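CurH (Lyngbya majuscula, PDB 3KG7) provides a dehydratase domain of the curacin polyketide synthase, which probably removes water from a beta-hydroxyacyl intermediate to form an enoyl chain. Local coordinates at residues Y164-W175 with V203-L211; L236-Y247 with I265-G276. All coordinates share one frame; numbering follows the deposited sequence.

Contact 1 of 2, residues Y164-W175 with V203-L211; sequences YGPMLQAVRQAW and VLIDACTRL
V203, on helix 202-207, turns both methyls to the loop between the strands 162-164 and 171-176: CG2 lies 3.7 Å from L168 CD1, while CG1 lies against M167 O and, farther off, A170 CB. One turn on, D206 OD2 comes up at the edge of the Y164 ring, near its plane, and takes a weak hydrogen bond from Y164 OH (3.4 Å). A207 follows with a methyl-to-methyl contact, its CB 4.1 Å from A170 CB, and starts the type I turn that ends at R210. R210 then reaches back: CG stands anti to its carbonyl carbon (chi1 -72°) and the chain runs extended to NE, carrying the guanidinium between A207 CA and the Y164 ring. R210 CZ sits 3.6 Å from the Y164 centroid in a cation-pi stack, planes 30° apart. End-on, NH1 and NH2 both bond L168 O, at 2.7 and 2.8 Å, with that oxygen in the guanidinium plane. A leucine in place of R210 would probably leave the L168 carbonyl without its two guanidinium donors and the tyrosine face without its cation. Finally L211 CD2 packs 4.2 Å from A174 CB. D206 also touches P50 and V52 of the first half, so it probably lies where the two hotdogs meet. The contact joins helix 202-207 and the turn after it to strand 171-176 and the loop leading into it, consistent with a helix packed on the sheet of a hotdog fold.

Contact 2 of 2, residues L236-Y247 with I265-G276; sequences LSHPTPSRFYAY and IQLLDETGQAFG
Y245 and Y247 pair with L268 and Q266 in the antiparallel hairpin formed by strands 243-255 and 260-268, part of the second hotdog of this double-hotdog domain. Four backbone hydrogen bonds hold the pairing, among them Y245 N to L268 O at 2.7 Å. The two tyrosines share a face with L268, whose CD1 lies 3.4 Å from Y247 CB; helix 138-144 covers this side through I138 and L141. A246 and L267 look to the other face, where A246 CB meets I265 CG2.

The tightest packing gathers round F275, part of a classic bulge with G276 opposite L267. Its CG takes the crowded position between backbone N and carbonyl carbon (chi1 69°), which turns the ring in among L236, P241 and F244. L236 CD1 touches F275 CD2 at 3.7 Å; P241, pointing against F275, brings CD to CZ, and F244 CB reaches the same CZ atom. The H238 ring lies nearly parallel to the phenyl ring, planes at 14°, but slid so far that the two barely overlap; its ND1 donates to P239 O (3.1 Å), which helps to hold the imidazole's rotation.

The other end, at the 269-273 turn, is looser and more exposed. E270 crosses the aliphatic part of R243 at a slant, and R243 NH1 stays 4.2 Å from E270 OE2, beyond a salt bridge. D269 OD2 holds the turn by accepting from Q273 N. Back beside the packed ring, F275 O takes two donors from one residue: S237 N at 2.7 Å, and S237 OG from above the carbonyl plane.

In the fold
Contact 1 is the more deeply buried: its centre lies about 10 Å from the centre of the chain, against about 15 Å for contact 2, whose turn is exposed. The two centres are about 14 Å apart and the contacts meet directly: C208 and T209 rest on I265, and C208 on F244, in the hairpin of contact 2. Strand 181-186 is shared, touched by V171 and L211 of contact 1 and by F244, Y245 and Y247 of contact 2. Their chemistry differs: an arginine and loop carbonyl inside contact 1, regular strand pairing and an aromatic cluster in contact 2. The like-charged R172 and R243 come close, R172 salt-bridged to E186, R243 in a long, weak ion pair with E184.

Contact 1 of 2, residues Y164-W175 with V203-L211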
loop_
_atom_site.group_PDB
_atom_site.type_symbol
_atom_site.label_atom_id
_atom_site.label_comp_id
_atom_site.label_asym_id
_atom_site.label_seq_id
_atom_site.Cartn_x
_atom_site.Cartn_y
_atom_site.Cartn_z
ATOM N N TYR C 164 -2.667 -10.923 33.223
ATOM C CA TYR C 164 -3.214 -11.650 32.086
ATOM C C TYR C 164 -4.712 -11.881 32.286
ATOM O O TYR C 164 -5.114 -12.620 33.179
ATOM C CB TYR C 164 -2.499 -13.000 31.914
ATOM C CG TYR C 164 -1.041 -12.943 31.475
ATOM C CD1 TYR C 164 -0.018 -13.345 32.338
ATOM C CD2 TYR C 164 -0.686 -12.522 30.192
ATOM C CE1 TYR C 164 1.323 -13.314 31.941
ATOM C CE2 TYR C 164 0.659 -12.489 29.781
ATOM C CZ TYR C 164 1.650 -12.887 30.664
ATOM O OH TYR C 164 2.972 -12.858 30.277
ATOM N N GLY C 165 -5.532 -11.241 31.457
ATOM C CA GLY C 165 -6.976 -11.451 31.484
ATOM C C GLY C 165 -7.396 -12.739 30.788
ATOM O O GLY C 165 -6.557 -13.428 30.197
ATOM N N PRO C 166 -8.703 -13.070 30.847
ATOM C CA PRO C 166 -9.321 -14.294 30.315
ATOM C C PRO C 166 -8.829 -14.740 28.932
ATOM O O PRO C 166 -8.692 -15.945 28.679
ATOM C CB PRO C 166 -10.804 -13.919 30.242
ATOM C CG PRO C 166 -10.991 -12.998 31.371
ATOM C CD PRO C 166 -9.712 -12.199 31.481
HETATM N N MSE C 167 -8.570 -13.772 28.055
HETATM C CA MSE C 167 -8.182 -14.041 26.677
HETATM C C MSE C 167 -6.682 -14.280 26.519
HETATM O O MSE C 167 -6.206 -14.563 25.410
HETATM C CB MSE C 167 -8.646 -12.895 25.789
HETATM C CG MSE C 167 -9.958 -13.167 25.108
HETATM SE SE MSE C 167 -10.733 -11.556 24.327
HETATM C CE MSE C 167 -12.265 -11.309 25.521
ATOM N N LEU C 168 -5.955 -14.163 27.630
ATOM C CA LEU C 168 -4.509 -14.384 27.666
ATOM C C LEU C 168 -4.144 -15.591 28.531
ATOM O O LEU C 168 -2.988 -16.026 28.554
ATOM C CB LEU C 168 -3.786 -13.135 28.189
ATOM C CG LEU C 168 -3.230 -12.045 27.253
ATOM C CD1 LEU C 168 -2.004 -12.515 26.488
ATOM C CD2 LEU C 168 -4.271 -11.500 26.303
ATOM N N GLN C 169 -5.132 -16.134 29.235
ATOM C CA GLN C 169 -4.905 -17.258 30.145
ATOM C C GLN C 169 -4.786 -18.582 29.399
ATOM O O GLN C 169 -5.705 -19.407 29.406
ATOM C CB GLN C 169 -5.992 -17.299 31.213
ATOM C CG GLN C 169 -5.747 -16.285 32.318
ATOM C CD GLN C 169 -6.983 -15.978 33.129
ATOM O OE1 GLN C 169 -8.102 -16.003 32.617
ATOM N NE2 GLN C 169 -6.786 -15.670 34.402
ATOM N N ALA C 170 -3.635 -18.768 28.758
ATOM C CA ALA C 170 -3.374 -19.933 27.910
ATOM C C ALA C 170 -2.582 -21.016 28.630
ATOM O O ALA C 170 -2.415 -22.115 28.103
ATOM C CB ALA C 170 -2.645 -19.507 26.633
ATOM N N VAL C 171 -2.092 -20.705 29.825
ATOM C CA VAL C 171 -1.272 -21.642 30.580
ATOM C C VAL C 171 -2.144 -22.593 31.398
ATOM O O VAL C 171 -2.660 -22.231 32.461
ATOM C CB VAL C 171 -0.263 -20.918 31.491
ATOM C CG1 VAL C 171 0.687 -21.916 32.122
ATOM C CG2 VAL C 171 0.506 -19.864 30.707
ATOM N N ARG C 172 -2.301 -23.811 30.888
ATOM C CA ARG C 172 -3.094 -24.835 31.558
ATOM C C ARG C 172 -2.396 -25.386 32.807
ATOM O O ARG C 172 -3.023 -25.536 33.859
ATOM C CB ARG C 172 -3.450 -25.967 30.587
ATOM C CG ARG C 172 -4.716 -26.723 30.973
ATOM C CD ARG C 172 -5.137 -27.753 29.925
ATOM N NE ARG C 172 -6.570 -28.047 30.019
ATOM C CZ ARG C 172 -7.116 -28.931 30.854
ATOM N NH1 ARG C 172 -6.361 -29.641 31.683
ATOM N NH2 ARG C 172 -8.431 -29.107 30.857
ATOM N N GLN C 173 -1.102 -25.682 32.686
ATOM C CA GLN C 173 -0.327 -26.239 33.798
ATOM C C GLN C 173 1.140 -25.821 33.717
ATOM O O GLN C 173 1.687 -25.655 32.626
ATOM C CB GLN C 173 -0.450 -27.767 33.817
ATOM C CG GLN C 173 -0.122 -28.422 35.156
ATOM C CD GLN C 173 -1.204 -28.221 36.202
ATOM O OE1 GLN C 173 -2.391 -28.154 35.880
ATOM N NE2 GLN C 173 -0.797 -28.128 37.465
ATOM N N ALA C 174 1.768 -25.652 34.876
ATOM C CA ALA C 174 3.171 -25.265 34.940
ATOM C C ALA C 174 3.980 -26.197 35.842
ATOM O O ALA C 174 3.522 -26.584 36.919
ATOM C CB ALA C 174 3.293 -23.830 35.411
ATOM N N TRP C 175 5.177 -26.563 35.389
ATOM C CA TRP C 175 6.105 -27.344 36.202
ATOM C C TRP C 175 7.438 -26.612 36.326
ATOM O O TRP C 175 7.817 -25.843 35.442
ATOM C CB TRP C 175 6.327 -28.730 35.595
ATOM C CG TRP C 175 5.097 -29.596 35.503
ATOM C CD1 TRP C 175 4.670 -30.512 36.422
ATOM C CD2 TRP C 175 4.154 -29.645 34.419
ATOM N NE1 TRP C 175 3.516 -31.121 35.986
ATOM C CE2 TRP C 175 3.178 -30.607 34.760
ATOM C CE3 TRP C 175 4.041 -28.971 33.196
ATOM C CZ2 TRP C 175 2.097 -30.908 33.922
ATOM C CZ3 TRP C 175 2.964 -29.274 32.364
ATOM C CH2 TRP C 175 2.009 -30.234 32.732
ATOM N N VAL C 203 -1.027 -14.341 21.416
ATOM C CA VAL C 203 -1.206 -14.842 22.784
ATOM C C VAL C 203 -0.460 -16.158 23.030
ATOM O O VAL C 203 0.262 -16.298 24.020
ATOM C CB VAL C 203 -2.690 -14.984 23.126
ATOM C CG1 VAL C 203 -2.893 -15.765 24.413
ATOM C CG2 VAL C 203 -3.334 -13.599 23.209
ATOM N N LEU C 204 -0.611 -17.107 22.114
ATOM C CA LEU C 204 0.035 -18.408 22.244
ATOM C C LEU C 204 1.555 -18.308 22.243
ATOM O O LEU C 204 2.222 -19.006 23.012
ATOM C CB LEU C 204 -0.423 -19.342 21.128
ATOM C CG LEU C 204 -1.898 -19.735 21.117
ATOM C CD1 LEU C 204 -2.269 -20.306 19.736
ATOM C CD2 LEU C 204 -2.201 -20.723 22.230
ATOM N N ILE C 205 2.110 -17.461 21.377
ATOM C CA ILE C 205 3.562 -17.285 21.382
ATOM C C ILE C 205 3.987 -16.516 22.632
ATOM O O ILE C 205 5.053 -16.781 23.189
ATOM C CB ILE C 205 4.162 -16.725 20.037
ATOM C CG1 ILE C 205 5.698 -16.827 20.056
ATOM C CG2 ILE C 205 3.671 -15.309 19.724
ATOM C CD1 ILE C 205 6.377 -16.497 18.731
ATOM N N ASP C 206 3.132 -15.617 23.112
ATOM C CA ASP C 206 3.457 -14.922 24.350
ATOM C C ASP C 206 3.501 -15.855 25.535
ATOM O O ASP C 206 4.365 -15.717 26.390
ATOM C CB ASP C 206 2.515 -13.775 24.674
ATOM C CG ASP C 206 3.054 -12.931 25.798
ATOM O OD1 ASP C 206 4.149 -12.357 25.604
ATOM O OD2 ASP C 206 2.428 -12.887 26.884
ATOM N N ALA C 207 2.563 -16.794 25.578
ATOM C CA ALA C 207 2.488 -17.777 26.650
ATOM C C ALA C 207 3.773 -18.583 26.799
ATOM O O ALA C 207 4.133 -18.995 27.899
ATOM C CB ALA C 207 1.327 -18.697 26.421
ATOM N N CYS C 208 4.468 -18.803 25.693
ATOM C CA CYS C 208 5.712 -19.574 25.706
ATOM C C CYS C 208 6.810 -18.934 26.549
ATOM O O CYS C 208 7.755 -19.611 26.978
ATOM C CB CYS C 208 6.213 -19.760 24.274
ATOM S SG CYS C 208 5.070 -20.713 23.279
ATOM N N THR C 209 6.672 -17.631 26.783
ATOM C CA THR C 209 7.741 -16.831 27.338
ATOM C C THR C 209 7.530 -16.590 28.823
ATOM O O THR C 209 8.324 -15.893 29.466
ATOM C CB THR C 209 7.829 -15.482 26.617
ATOM O OG1 THR C 209 6.721 -14.668 27.004
ATOM C CG2 THR C 209 7.810 -15.672 25.105
ATOM N N ARG C 210 6.472 -17.191 29.367
ATOM C CA ARG C 210 6.002 -16.873 30.716
ATOM C C ARG C 210 6.722 -17.577 31.875
ATOM O O ARG C 210 6.451 -17.269 33.035
ATOM C CB ARG C 210 4.493 -17.107 30.821
ATOM C CG ARG C 210 3.660 -16.080 30.094
ATOM C CD ARG C 210 2.190 -16.435 30.117
ATOM N NE ARG C 210 1.439 -15.661 29.126
ATOM C CZ ARG C 210 0.136 -15.795 28.878
ATOM N NH1 ARG C 210 -0.598 -16.676 29.547
ATOM N NH2 ARG C 210 -0.440 -15.048 27.949
ATOM N N LEU C 211 7.624 -18.514 31.579
ATOM C CA LEU C 211 8.300 -19.261 32.649
ATOM C C LEU C 211 9.754 -19.625 32.360
ATOM O O LEU C 211 10.125 -19.983 31.235
ATOM C CB LEU C 211 7.504 -20.517 33.038
ATOM C CG LEU C 211 7.981 -21.396 34.205
ATOM C CD1 LEU C 211 7.951 -20.659 35.542
ATOM C CD2 LEU C 211 7.160 -22.671 34.289
#

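Contact 2 of 2, residues L236-Y247 with I265-G276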
loop_
_atom_site.group_PDB
_atom_site.type_symbol
_atom_site.label_atom_id
_atom_site.label_comp_id
_atom_site.label_asym_id
_atom_site.label_seq_id
_atom_site.Cartn_x
_atom_site.Cartn_y
_atom_site.Cartn_z
ATOM N N LEU C 236 9.595 -21.783 13.455
ATOM C CA LEU C 236 8.398 -22.586 13.617
ATOM C C LEU C 236 8.209 -23.460 12.378
ATOM O O LEU C 236 8.202 -22.950 11.252
ATOM C CB LEU C 236 7.182 -21.689 13.866
ATOM C CG LEU C 236 5.858 -22.412 14.123
ATOM C CD1 LEU C 236 5.928 -23.264 15.396
ATOM C CD2 LEU C 236 4.711 -21.422 14.178
ATOM N N SER C 237 8.071 -24.769 12.589
ATOM C CA SER C 237 7.991 -25.728 11.481
ATOM C C SER C 237 6.574 -25.896 10.956
ATOM O O SER C 237 6.379 -26.075 9.756
ATOM C CB SER C 237 8.529 -27.099 11.883
ATOM O OG SER C 237 9.800 -26.989 12.484
ATOM N N HIS C 238 5.588 -25.861 11.853
ATOM C CA HIS C 238 4.181 -25.981 11.455
ATOM C C HIS C 238 3.260 -25.292 12.465
ATOM O O HIS C 238 3.723 -24.864 13.519
ATOM C CB HIS C 238 3.778 -27.449 11.213
ATOM C CG HIS C 238 4.094 -28.369 12.349
ATOM N ND1 HIS C 238 3.348 -28.404 13.506
ATOM C CD2 HIS C 238 5.064 -29.302 12.497
ATOM C CE1 HIS C 238 3.851 -29.312 14.324
ATOM N NE2 HIS C 238 4.892 -29.872 13.735
ATOM N N PRO C 239 1.958 -25.167 12.140
ATOM C CA PRO C 239 1.046 -24.492 13.049
ATOM C C PRO C 239 0.995 -25.182 14.404
ATOM O O PRO C 239 1.173 -26.403 14.481
ATOM C CB PRO C 239 -0.307 -24.632 12.351
ATOM C CG PRO C 239 0.019 -24.826 10.934
ATOM C CD PRO C 239 1.261 -25.637 10.931
ATOM N N THR C 240 0.758 -24.407 15.460
ATOM C CA THR C 240 0.608 -24.972 16.803
ATOM C C THR C 240 -0.625 -25.869 16.880
ATOM O O THR C 240 -1.676 -25.529 16.338
ATOM C CB THR C 240 0.499 -23.887 17.899
ATOM O OG1 THR C 240 -0.689 -23.123 17.695
ATOM C CG2 THR C 240 1.682 -22.961 17.853
ATOM N N PRO C 241 -0.496 -27.027 17.550
ATOM C CA PRO C 241 -1.655 -27.860 17.832
ATOM C C PRO C 241 -2.506 -27.211 18.924
ATOM O O PRO C 241 -2.083 -26.211 19.521
ATOM C CB PRO C 241 -1.038 -29.159 18.355
ATOM C CG PRO C 241 0.426 -29.055 18.080
ATOM C CD PRO C 241 0.737 -27.618 18.089
ATOM N N SER C 242 -3.687 -27.773 19.181
ATOM C CA SER C 242 -4.618 -27.224 20.175
ATOM C C SER C 242 -4.008 -27.211 21.574
ATOM O O SER C 242 -4.370 -26.381 22.413
ATOM C CB SER C 242 -5.928 -28.015 20.168
ATOM O OG SER C 242 -5.675 -29.410 20.235
ATOM N N ARG C 243 -3.077 -28.134 21.800
ATOM C CA ARG C 243 -2.339 -28.238 23.053
ATOM C C ARG C 243 -0.867 -28.578 22.783
ATOM O O ARG C 243 -0.563 -29.498 22.019
ATOM C CB ARG C 243 -3.002 -29.297 23.946
ATOM C CG ARG C 243 -2.182 -29.763 25.139
ATOM C CD ARG C 243 -2.871 -30.905 25.868
ATOM N NE ARG C 243 -4.051 -30.443 26.598
ATOM C CZ ARG C 243 -4.737 -31.181 27.468
ATOM N NH1 ARG C 243 -4.371 -32.430 27.728
ATOM N NH2 ARG C 243 -5.791 -30.664 28.085
ATOM N N PHE C 244 0.034 -27.822 23.407
ATOM C CA PHE C 244 1.478 -28.021 23.255
ATOM C C PHE C 244 2.231 -27.544 24.494
ATOM O O PHE C 244 1.619 -27.078 25.459
ATOM C CB PHE C 244 2.001 -27.307 22.008
ATOM C CG PHE C 244 1.846 -25.809 22.050
ATOM C CD1 PHE C 244 2.916 -24.997 22.414
ATOM C CD2 PHE C 244 0.631 -25.205 21.713
ATOM C CE1 PHE C 244 2.779 -23.604 22.450
ATOM C CE2 PHE C 244 0.488 -23.815 21.747
ATOM C CZ PHE C 244 1.567 -23.016 22.115
ATOM N N TYR C 245 3.557 -27.647 24.455
ATOM C CA TYR C 245 4.396 -27.343 25.610
ATOM C C TYR C 245 5.496 -26.322 25.302
ATOM O O TYR C 245 5.971 -26.220 24.165
ATOM C CB TYR C 245 5.012 -28.635 26.166
ATOM C CG TYR C 245 3.991 -29.663 26.619
ATOM C CD1 TYR C 245 3.517 -29.672 27.932
ATOM C CD2 TYR C 245 3.498 -30.628 25.732
ATOM C CE1 TYR C 245 2.579 -30.605 28.351
ATOM C CE2 TYR C 245 2.557 -31.569 26.144
ATOM C CZ TYR C 245 2.102 -31.547 27.454
ATOM O OH TYR C 245 1.176 -32.471 27.872
ATOM N N ALA C 246 5.887 -25.566 26.323
ATOM C CA ALA C 246 7.038 -24.675 26.235
ATOM C C ALA C 246 8.076 -25.153 27.236
ATOM O O ALA C 246 7.792 -25.248 28.433
ATOM C CB ALA C 246 6.634 -23.240 26.517
ATOM N N TYR C 247 9.276 -25.447 26.741
ATOM C CA TYR C 247 10.314 -26.119 27.516
ATOM C C TYR C 247 11.576 -25.256 27.585
ATOM O O TYR C 247 12.135 -24.882 26.557
ATOM C CB TYR C 247 10.597 -27.480 26.858
ATOM C CG TYR C 247 11.511 -28.422 27.607
ATOM C CD1 TYR C 247 11.332 -28.679 28.968
ATOM C CD2 TYR C 247 12.539 -29.094 26.941
ATOM C CE1 TYR C 247 12.171 -29.559 29.654
ATOM C CE2 TYR C 247 13.385 -29.985 27.621
ATOM C CZ TYR C 247 13.191 -30.205 28.973
ATOM O OH TYR C 247 14.015 -31.067 29.651
ATOM N N ILE C 265 13.491 -20.980 24.570
ATOM C CA ILE C 265 12.285 -21.777 24.748
ATOM C C ILE C 265 12.120 -22.741 23.591
ATOM O O ILE C 265 12.183 -22.342 22.425
ATOM C CB ILE C 265 11.009 -20.900 24.873
ATOM C CG1 ILE C 265 11.113 -19.942 26.063
ATOM C CG2 ILE C 265 9.770 -21.776 25.036
ATOM C CD1 ILE C 265 10.706 -18.547 25.744
ATOM N N GLN C 266 11.907 -24.010 23.921
ATOM C CA GLN C 266 11.601 -25.036 22.927
ATOM C C GLN C 266 10.099 -25.299 22.903
ATOM O O GLN C 266 9.481 -25.528 23.942
ATOM C CB GLN C 266 12.348 -26.341 23.218
ATOM C CG GLN C 266 13.780 -26.174 23.733
ATOM C CD GLN C 266 14.763 -25.634 22.695
ATOM O OE1 GLN C 266 15.831 -25.132 23.051
ATOM N NE2 GLN C 266 14.409 -25.736 21.415
ATOM N N LEU C 267 9.514 -25.254 21.712
ATOM C CA LEU C 267 8.105 -25.592 21.546
ATOM C C LEU C 267 7.974 -27.074 21.211
ATOM O O LEU C 267 8.539 -27.547 20.220
ATOM C CB LEU C 267 7.448 -24.724 20.469
ATOM C CG LEU C 267 7.042 -23.292 20.836
ATOM C CD1 LEU C 267 8.245 -22.356 20.928
ATOM C CD2 LEU C 267 6.025 -22.766 19.822
ATOM N N LEU C 268 7.246 -27.799 22.060
ATOM C CA LEU C 268 7.057 -29.244 21.916
ATOM C C LEU C 268 5.584 -29.570 21.728
ATOM O O LEU C 268 4.738 -29.032 22.443
ATOM C CB LEU C 268 7.568 -29.976 23.157
ATOM C CG LEU C 268 9.006 -29.785 23.649
ATOM C CD1 LEU C 268 9.061 -30.034 25.135
ATOM C CD2 LEU C 268 9.976 -30.701 22.923
ATOM N N ASP C 269 5.277 -30.458 20.779
ATOM C CA ASP C 269 3.884 -30.861 20.519
ATOM C C ASP C 269 3.324 -31.841 21.574
ATOM O O ASP C 269 3.946 -32.064 22.623
ATOM C CB ASP C 269 3.693 -31.381 19.074
ATOM C CG ASP C 269 4.503 -32.653 18.764
ATOM O OD1 ASP C 269 4.853 -32.846 17.579
ATOM O OD2 ASP C 269 4.773 -33.467 19.670
ATOM N N GLU C 270 2.150 -32.408 21.285
ATOM C CA GLU C 270 1.449 -33.342 22.182
ATOM C C GLU C 270 2.296 -34.558 22.579
ATOM O O GLU C 270 2.225 -35.026 23.722
ATOM C CB GLU C 270 0.138 -33.817 21.533
ATOM C CG GLU C 270 -0.890 -34.437 22.503
ATOM C CD GLU C 270 -1.822 -33.408 23.152
ATOM O OE1 GLU C 270 -2.172 -32.406 22.481
ATOM O OE2 GLU C 270 -2.218 -33.607 24.326
ATOM N N THR C 271 3.081 -35.063 21.626
ATOM C CA THR C 271 3.934 -36.242 21.840
ATOM C C THR C 271 5.225 -35.878 22.574
ATOM O O THR C 271 5.829 -36.720 23.236
ATOM C CB THR C 271 4.264 -36.972 20.503
ATOM O OG1 THR C 271 3.056 -37.464 19.912
ATOM C CG2 THR C 271 5.209 -38.152 20.721
ATOM N N GLY C 272 5.630 -34.618 22.469
ATOM C CA GLY C 272 6.882 -34.162 23.056
ATOM C C GLY C 272 7.934 -33.893 21.994
ATOM O O GLY C 272 9.103 -33.681 22.316
ATOM N N GLN C 273 7.517 -33.908 20.727
ATOM C CA GLN C 273 8.393 -33.571 19.605
ATOM C C GLN C 273 8.508 -32.073 19.404
ATOM O O GLN C 273 7.500 -31.367 19.415
ATOM C CB GLN C 273 7.892 -34.217 18.321
ATOM C CG GLN C 273 8.320 -35.668 18.188
ATOM C CD GLN C 273 7.742 -36.342 16.968
ATOM O OE1 GLN C 273 7.088 -35.701 16.135
ATOM N NE2 GLN C 273 7.976 -37.649 16.853
ATOM N N ALA C 274 9.737 -31.593 19.223
ATOM C CA ALA C 274 9.979 -30.170 18.986
ATOM C C ALA C 274 9.473 -29.761 17.601
ATOM O O ALA C 274 9.596 -30.519 16.643
ATOM C CB ALA C 274 11.459 -29.840 19.144
ATOM N N PHE C 275 8.882 -28.576 17.509
ATOM C CA PHE C 275 8.375 -28.068 16.232
ATOM C C PHE C 275 8.599 -26.561 16.073
ATOM O O PHE C 275 8.260 -25.977 15.043
ATOM C CB PHE C 275 6.899 -28.448 16.041
ATOM C CG PHE C 275 5.961 -27.738 16.972
ATOM C CD1 PHE C 275 5.905 -28.078 18.326
ATOM C CD2 PHE C 275 5.129 -26.729 16.496
ATOM C CE1 PHE C 275 5.046 -27.421 19.194
ATOM C CE2 PHE C 275 4.262 -26.062 17.358
ATOM C CZ PHE C 275 4.218 -26.412 18.712
ATOM N N GLY C 276 9.177 -25.940 17.094
ATOM C CA GLY C 276 9.549 -24.536 17.031
ATOM C C GLY C 276 10.432 -24.155 18.198
ATOM O O GLY C 276 10.486 -24.873 19.201
#